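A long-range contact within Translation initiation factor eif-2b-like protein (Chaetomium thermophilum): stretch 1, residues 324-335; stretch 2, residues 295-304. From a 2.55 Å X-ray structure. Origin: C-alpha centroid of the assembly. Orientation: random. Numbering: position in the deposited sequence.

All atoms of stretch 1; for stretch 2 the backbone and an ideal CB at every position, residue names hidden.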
ATOM      1  N   GLU A 324      -1.785  11.415  15.611  1.00 58.29           N
ATOM      2  CA  GLU A 324      -0.378  11.440  15.233  1.00 60.42           C
ATOM      3  C   GLU A 324      -0.170  12.159  13.883  1.00 55.61           C
ATOM      4  O   GLU A 324       0.780  12.911  13.715  1.00 56.43           O
ATOM      5  CB  GLU A 324       0.176  10.018  15.187  1.00 64.86           C
ATOM      6  CG  GLU A 324       0.431   9.453  16.571  1.00 72.01           C
ATOM      7  CD  GLU A 324       1.442  10.273  17.336  1.00 78.85           C
ATOM      8  OE1 GLU A 324       1.268  10.437  18.563  1.00 84.99           O
ATOM      9  OE2 GLU A 324       2.400  10.777  16.708  1.00 80.14           O
ATOM     10  N   LEU A 325      -1.047  11.922  12.920  1.00 50.36           N
ATOM     11  CA  LEU A 325      -0.969  12.659  11.661  1.00 48.06           C
ATOM     12  C   LEU A 325      -1.127  14.169  11.886  1.00 48.90           C
ATOM     13  O   LEU A 325      -0.369  14.970  11.337  1.00 49.49           O
ATOM     14  CB  LEU A 325      -2.024  12.163  10.666  1.00 44.19           C
ATOM     15  CG  LEU A 325      -2.071  12.974   9.368  1.00 41.59           C
ATOM     16  CD1 LEU A 325      -0.715  12.928   8.658  1.00 39.73           C
ATOM     17  CD2 LEU A 325      -3.203  12.498   8.432  1.00 38.18           C
ATOM     18  N   ALA A 326      -2.096  14.551  12.712  1.00 50.42           N
ATOM     19  CA  ALA A 326      -2.325  15.963  13.021  1.00 52.82           C
ATOM     20  C   ALA A 326      -1.087  16.568  13.662  1.00 55.46           C
ATOM     21  O   ALA A 326      -0.757  17.730  13.425  1.00 55.27           O
ATOM     22  CB  ALA A 326      -3.548  16.142  13.940  1.00 53.27           C
ATOM     23  N   LYS A 327      -0.422  15.772  14.495  1.00 58.83           N
ATOM     24  CA  LYS A 327       0.823  16.192  15.134  1.00 63.00           C
ATOM     25  C   LYS A 327       1.878  16.529  14.098  1.00 61.86           C
ATOM     26  O   LYS A 327       2.457  17.612  14.128  1.00 63.87           O
ATOM     27  CB  LYS A 327       1.367  15.097  16.062  1.00 67.35           C
ATOM     28  CG  LYS A 327       1.047  15.271  17.539  1.00 73.26           C
ATOM     29  CD  LYS A 327       1.814  14.258  18.399  1.00 77.20           C
ATOM     30  CE  LYS A 327       1.321  14.266  19.840  1.00 82.77           C
ATOM     31  NZ  LYS A 327       0.048  13.495  19.973  1.00 84.44           N
ATOM     32  N   VAL A 328       2.120  15.596  13.179  1.00 59.06           N
ATOM     33  CA  VAL A 328       3.146  15.756  12.154  1.00 58.06           C
ATOM     34  C   VAL A 328       2.861  16.962  11.250  1.00 58.55           C
ATOM     35  O   VAL A 328       3.753  17.769  10.986  1.00 60.94           O
ATOM     36  CB  VAL A 328       3.272  14.469  11.294  1.00 47.07           C
ATOM     37  CG1 VAL A 328       4.144  14.708  10.070  1.00 45.75           C
ATOM     38  CG2 VAL A 328       3.814  13.312  12.126  1.00 46.27           C
ATOM     39  N   LEU A 329       1.607  17.108  10.824  1.00 55.40           N
ATOM     40  CA  LEU A 329       1.225  18.184   9.910  1.00 52.74           C
ATOM     41  C   LEU A 329       1.397  19.540  10.581  1.00 56.22           C
ATOM     42  O   LEU A 329       1.889  20.489   9.970  1.00 57.02           O
ATOM     43  CB  LEU A 329      -0.227  18.011   9.443  1.00 48.29           C
ATOM     44  CG  LEU A 329      -0.577  16.757   8.628  1.00 43.68           C
ATOM     45  CD1 LEU A 329      -2.056  16.730   8.219  1.00 40.35           C
ATOM     46  CD2 LEU A 329       0.336  16.644   7.403  1.00 42.77           C
ATOM     47  N   ARG A 330       1.023  19.612  11.853  1.00 59.00           N
ATOM     48  CA  ARG A 330       1.164  20.835  12.633  1.00 62.22           C
ATOM     49  C   ARG A 330       2.629  21.236  12.766  1.00 64.64           C
ATOM     50  O   ARG A 330       2.968  22.408  12.635  1.00 67.46           O
ATOM     51  CB  ARG A 330       0.543  20.659  14.018  1.00 63.83           C
ATOM     52  CG  ARG A 330      -0.872  21.191  14.155  1.00 63.74           C
ATOM     53  CD  ARG A 330      -1.585  20.562  15.349  1.00 64.17           C
ATOM     54  NE  ARG A 330      -3.032  20.730  15.266  1.00 62.99           N
ATOM     55  CZ  ARG A 330      -3.914  20.052  15.992  1.00 63.95           C
ATOM     56  NH1 ARG A 330      -3.506  19.133  16.855  1.00 65.14           N
ATOM     57  NH2 ARG A 330      -5.209  20.281  15.841  1.00 64.04           N
ATOM     58  N   HIS A 331       3.492  20.250  12.992  1.00 65.01           N
ATOM     59  CA  HIS A 331       4.941  20.453  13.094  1.00 67.25           C
ATOM     60  C   HIS A 331       5.491  21.012  11.779  1.00 64.31           C
ATOM     61  O   HIS A 331       6.457  21.771  11.776  1.00 65.57           O
ATOM     62  CB  HIS A 331       5.631  19.130  13.452  1.00 69.63           C
ATOM     63  CG  HIS A 331       7.103  19.249  13.704  1.00 76.07           C
ATOM     64  ND1 HIS A 331       7.646  20.181  14.564  1.00 82.62           N
ATOM     65  CD2 HIS A 331       8.147  18.547  13.199  1.00 77.51           C
ATOM     66  CE1 HIS A 331       8.962  20.046  14.581  1.00 85.59           C
ATOM     67  NE2 HIS A 331       9.290  19.062  13.761  1.00 82.12           N
ATOM     68  N   ALA A 332       4.883  20.601  10.665  1.00 59.05           N
ATOM     69  CA  ALA A 332       5.256  21.080   9.329  1.00 57.74           C
ATOM     70  C   ALA A 332       4.738  22.500   9.035  1.00 59.69           C
ATOM     71  O   ALA A 332       5.053  23.068   7.981  1.00 59.91           O
ATOM     72  CB  ALA A 332       4.765  20.108   8.260  1.00 53.28           C
ATOM     73  N   GLY A 333       3.883  23.028   9.915  1.00 59.78           N
ATOM     74  CA  GLY A 333       3.358  24.378   9.777  1.00 61.60           C
ATOM     75  C   GLY A 333       1.958  24.468   9.183  1.00 60.88           C
ATOM     76  O   GLY A 333       1.464  25.562   8.912  1.00 62.54           O
ATOM     77  N   ILE A 334       1.315  23.311   9.016  1.00 56.57           N
ATOM     78  CA  ILE A 334      -0.034  23.214   8.480  1.00 51.81           C
ATOM     79  C   ILE A 334      -1.068  23.342   9.587  1.00 53.80           C
ATOM     80  O   ILE A 334      -0.962  22.661  10.609  1.00 53.24           O
ATOM     81  CB  ILE A 334      -0.255  21.868   7.769  1.00 47.26           C
ATOM     82  CG1 ILE A 334       0.826  21.633   6.695  1.00 45.03           C
ATOM     83  CG2 ILE A 334      -1.656  21.794   7.180  1.00 46.47           C
ATOM     84  CD1 ILE A 334       0.862  20.219   6.129  1.00 38.95           C
ATOM     85  N   PRO A 335      -2.063  24.234   9.400  1.00 56.29           N
ATOM     86  CA  PRO A 335      -3.155  24.359  10.367  1.00 58.19           C
ATOM     87  C   PRO A 335      -4.059  23.137  10.288  1.00 57.78           C
ATOM     88  O   PRO A 335      -4.569  22.841   9.207  1.00 55.03           O
ATOM     89  CB  PRO A 335      -3.899  25.627   9.919  1.00 58.07           C
ATOM     90  CG  PRO A 335      -3.021  26.286   8.934  1.00 58.70           C
ATOM     91  CD  PRO A 335      -2.206  25.202   8.302  1.00 56.55           C
ATOM     92  N   UNK A 295      -1.308   9.964   1.905  1.00 35.75           N
ATOM     93  CA  UNK A 295      -1.943  11.239   2.210  1.00 33.67           C
ATOM     94  C   UNK A 295      -0.982  12.165   2.961  1.00 35.31           C
ATOM     95  O   UNK A 295      -0.816  13.327   2.616  1.00 37.46           O
ATOM     96  CB  UNK A 295      -3.214  11.014   3.032  1.00 33.67           C
ATOM     97  N   UNK A 296      -0.303  11.612   3.949  1.00 35.62           N
ATOM     98  CA  UNK A 296       0.686  12.349   4.723  1.00 38.85           C
ATOM     99  C   UNK A 296       1.805  12.926   3.846  1.00 38.87           C
ATOM    100  O   UNK A 296       2.165  14.102   3.994  1.00 39.92           O
ATOM    101  CB  UNK A 296       1.285  11.437   5.795  1.00 38.85           C
ATOM    102  N   UNK A 297       2.335  12.099   2.940  1.00 36.99           N
ATOM    103  CA  UNK A 297       3.403  12.507   2.027  1.00 38.10           C
ATOM    104  C   UNK A 297       2.962  13.627   1.101  1.00 36.32           C
ATOM    105  O   UNK A 297       3.731  14.572   0.817  1.00 37.59           O
ATOM    106  CB  UNK A 297       3.877  11.311   1.199  1.00 38.10           C
ATOM    107  N   UNK A 298       1.725  13.518   0.634  1.00 34.01           N
ATOM    108  CA  UNK A 298       1.153  14.508  -0.269  1.00 34.40           C
ATOM    109  C   UNK A 298       1.029  15.861   0.401  1.00 38.40           C
ATOM    110  O   UNK A 298       1.452  16.884  -0.157  1.00 38.16           O
ATOM    111  CB  UNK A 298      -0.217  14.046  -0.770  1.00 34.40           C
ATOM    112  N   UNK A 299       0.478  15.847   1.616  1.00 40.36           N
ATOM    113  CA  UNK A 299       0.285  17.067   2.393  1.00 40.34           C
ATOM    114  C   UNK A 299       1.631  17.694   2.741  1.00 40.47           C
ATOM    115  O   UNK A 299       1.795  18.903   2.652  1.00 42.94           O
ATOM    116  CB  UNK A 299      -0.511  16.774   3.666  1.00 40.34           C
ATOM    117  N   UNK A 300       2.606  16.875   3.121  1.00 40.77           N
ATOM    118  CA  UNK A 300       3.942  17.411   3.411  1.00 43.42           C
ATOM    119  C   UNK A 300       4.575  17.994   2.142  1.00 42.49           C
ATOM    120  O   UNK A 300       5.234  19.023   2.188  1.00 45.92           O
ATOM    121  CB  UNK A 300       4.841  16.321   3.997  1.00 43.42           C
ATOM    122  N   UNK A 301       4.333  17.361   1.004  1.00 40.04           N
ATOM    123  CA  UNK A 301       4.876  17.856  -0.256  1.00 42.18           C
ATOM    124  C   UNK A 301       4.300  19.233  -0.635  1.00 43.91           C
ATOM    125  O   UNK A 301       5.050  20.153  -0.989  1.00 46.45           O
ATOM    126  CB  UNK A 301       4.593  16.847  -1.371  1.00 42.18           C
ATOM    127  N   UNK A 302       2.979  19.387  -0.517  1.00 42.63           N
ATOM    128  CA  UNK A 302       2.321  20.643  -0.874  1.00 44.33           C
ATOM    129  C   UNK A 302       2.829  21.773  -0.011  1.00 49.22           C
ATOM    130  O   UNK A 302       3.097  22.880  -0.505  1.00 53.17           O
ATOM    131  CB  UNK A 302       0.802  20.520  -0.738  1.00 44.33           C
ATOM    132  N   UNK A 303       3.013  21.476   1.270  1.00 49.94           N
ATOM    133  CA  UNK A 303       3.547  22.460   2.205  1.00 54.71           C
ATOM    134  C   UNK A 303       4.984  22.841   1.843  1.00 57.31           C
ATOM    135  O   UNK A 303       5.336  24.016   1.862  1.00 59.28           O
ATOM    136  CB  UNK A 303       3.489  21.918   3.635  1.00 54.71           C
ATOM    137  N   UNK A 304       5.807  21.853   1.501  1.00 57.43           N
ATOM    138  CA  UNK A 304       7.182  22.144   1.107  1.00 61.97           C
ATOM    139  C   UNK A 304       7.209  22.968  -0.177  1.00 60.58           C
ATOM    140  O   UNK A 304       8.116  23.764  -0.380  1.00 61.47           O
ATOM    141  CB  UNK A 304       7.973  20.847   0.923  1.00 61.97           C
TER

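Stretch 2 is a helix running nearly parallel to the helix of stretch 1, with 14° between their N-to-C directions and 10.5 Å between axes at closest approach. No hydrogen bond crosses between them.

Position 295 points sideways, its ideal CB finding nothing of stretch 1 within 5.5 Å; helical angles leave the choice wide. It is Val295, and contributes little here.

At 296 the ideal CB lies 3.8 Å from Leu325 CD1, and its CA-to-CB bond runs sideways. A flexible aliphatic stem could pass along the leucine and Val328; Leu, Met, Gln or Glu would all suit. The residue is Glu296. Its extended stem puts CG 3.7 Å from Leu325 CD1, while OE2 comes within 3.6 Å of Val328 CG1. Stretch 1 gives this carboxylate no polar partner; both its oxygens are hydrogen-bonded elsewhere in the structure.

Position 297 points away and 298 is out of reach, so most helix-compatible side chains would suit either. They hold Lys297 and Thr298.

Position 299 points toward stretch 1, its ideal CB 3.8 Å from Leu329 CD2 and 4.5 Å from Ile334 CD1. These methyls favour an apolar residue such as Leu, Ile or Met. Leu299 places CD1 3.8 Å from Leu329 CD1, and its own carbonyl O lies 3.8 Å from Ile334 CD1.

At 300 no atom of stretch 1 is within 5.5 Å of the ideal CB, leaving room for a longer side chain to reach Val328, Leu329 and Ala332. Leu or Met would fit well. The residue is Leu300, whose end approaches although its CA-to-CB bond points sideways: CD2 packs 3.6 Å from Ala332 CB and 4.1 Å from Leu329 CD2, and CD1 lies 4.2 Å from Val328 CG1.

Position 301 is out of reach and 302 points sideways, neither ideal CB having stretch 1 within 5.5 Å; large or small side chains would suit. They are Arg301 and Ala302.

Position 303 points toward stretch 1, with its ideal CB 4.0 Å from Ile334 CD1 and 4.8 Å from Ala332 O. Apolar surface beside the carbonyls of Ala332 and Gly333, neither accepting a backbone hydrogen bond within the stretch, suits a long stem with a polar or positive end: Lys, Arg or Gln. Arg303 lays CD 3.8 Å from Ile334 CG1 and CG 3.5 Å from Ala332 O. Its NE lies 3.6 Å from Ala332 O, at the guanidinium edge, and 3.9 Å from Gly333 O; neither contact is a hydrogen bond.

Position 304 points sideways into space free of stretch 1, where almost any side chain would suit; it is Lys304.

Stretch 2 (295-304) VEKTLLRARK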
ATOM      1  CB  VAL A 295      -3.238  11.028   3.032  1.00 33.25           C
ATOM      2  CG1 VAL A 295      -3.801  12.360   3.544  1.00 32.93           C
ATOM      3  CG2 VAL A 295      -4.261  10.265   2.213  1.00 29.65           C
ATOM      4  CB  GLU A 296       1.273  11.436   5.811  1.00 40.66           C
ATOM      5  CG  GLU A 296       2.329  12.075   6.705  1.00 43.17           C
ATOM      6  CD  GLU A 296       2.653  11.205   7.907  1.00 48.41           C
ATOM      7  OE1 GLU A 296       1.885  10.261   8.196  1.00 47.02           O
ATOM      8  OE2 GLU A 296       3.678  11.452   8.571  1.00 54.35           O
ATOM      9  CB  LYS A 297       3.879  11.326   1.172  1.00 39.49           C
ATOM     10  CG  LYS A 297       4.606  10.195   1.892  1.00 42.84           C
ATOM     11  CD  LYS A 297       5.902  10.595   2.519  1.00 47.88           C
ATOM     12  CE  LYS A 297       6.546   9.381   3.219  1.00 52.88           C
ATOM     13  NZ  LYS A 297       7.847   9.713   3.891  1.00 59.71           N
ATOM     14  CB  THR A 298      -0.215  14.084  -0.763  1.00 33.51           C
ATOM     15  OG1 THR A 298      -0.080  12.892  -1.545  1.00 33.46           O
ATOM     16  CG2 THR A 298      -0.824  15.187  -1.602  1.00 33.72           C
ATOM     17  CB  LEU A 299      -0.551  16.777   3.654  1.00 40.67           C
ATOM     18  CG  LEU A 299      -1.992  16.312   3.341  1.00 40.06           C
ATOM     19  CD1 LEU A 299      -2.829  15.999   4.601  1.00 40.67           C
ATOM     20  CD2 LEU A 299      -2.723  17.353   2.473  1.00 39.58           C
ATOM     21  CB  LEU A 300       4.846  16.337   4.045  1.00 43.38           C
ATOM     22  CG  LEU A 300       4.383  15.913   5.455  1.00 43.32           C
ATOM     23  CD1 LEU A 300       5.223  14.773   6.052  1.00 43.37           C
ATOM     24  CD2 LEU A 300       4.306  17.096   6.416  1.00 43.09           C
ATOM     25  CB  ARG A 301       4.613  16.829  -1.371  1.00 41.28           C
ATOM     26  CG  ARG A 301       5.029  17.265  -2.757  1.00 41.65           C
ATOM     27  CD  ARG A 301       6.507  17.152  -2.957  1.00 44.29           C
ATOM     28  NE  ARG A 301       6.853  17.690  -4.263  1.00 47.50           N
ATOM     29  CZ  ARG A 301       8.062  17.638  -4.826  1.00 48.79           C
ATOM     30  NH1 ARG A 301       9.090  17.062  -4.209  1.00 48.27           N
ATOM     31  NH2 ARG A 301       8.230  18.171  -6.023  1.00 49.82           N
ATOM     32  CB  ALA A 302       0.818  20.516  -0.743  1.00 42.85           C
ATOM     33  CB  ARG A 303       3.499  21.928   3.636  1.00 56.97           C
ATOM     34  CG  ARG A 303       3.950  22.935   4.681  1.00 61.56           C
ATOM     35  CD  ARG A 303       2.951  24.072   4.759  1.00 64.54           C
ATOM     36  NE  ARG A 303       3.454  25.189   5.540  1.00 71.13           N
ATOM     37  CZ  ARG A 303       3.475  26.440   5.100  1.00 75.84           C
ATOM     38  NH1 ARG A 303       3.026  26.711   3.878  1.00 77.74           N
ATOM     39  NH2 ARG A 303       3.945  27.413   5.873  1.00 78.27           N
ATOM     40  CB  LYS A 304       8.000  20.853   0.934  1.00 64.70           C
ATOM     41  CG  LYS A 304       8.975  20.600   2.088  1.00 70.46           C
ATOM     42  CD  LYS A 304       9.617  19.228   2.004  1.00 74.26           C
ATOM     43  CE  LYS A 304       8.617  18.155   2.451  1.00 77.12           C
ATOM     44  NZ  LYS A 304       9.126  16.751   2.404  1.00 77.01           N
TER
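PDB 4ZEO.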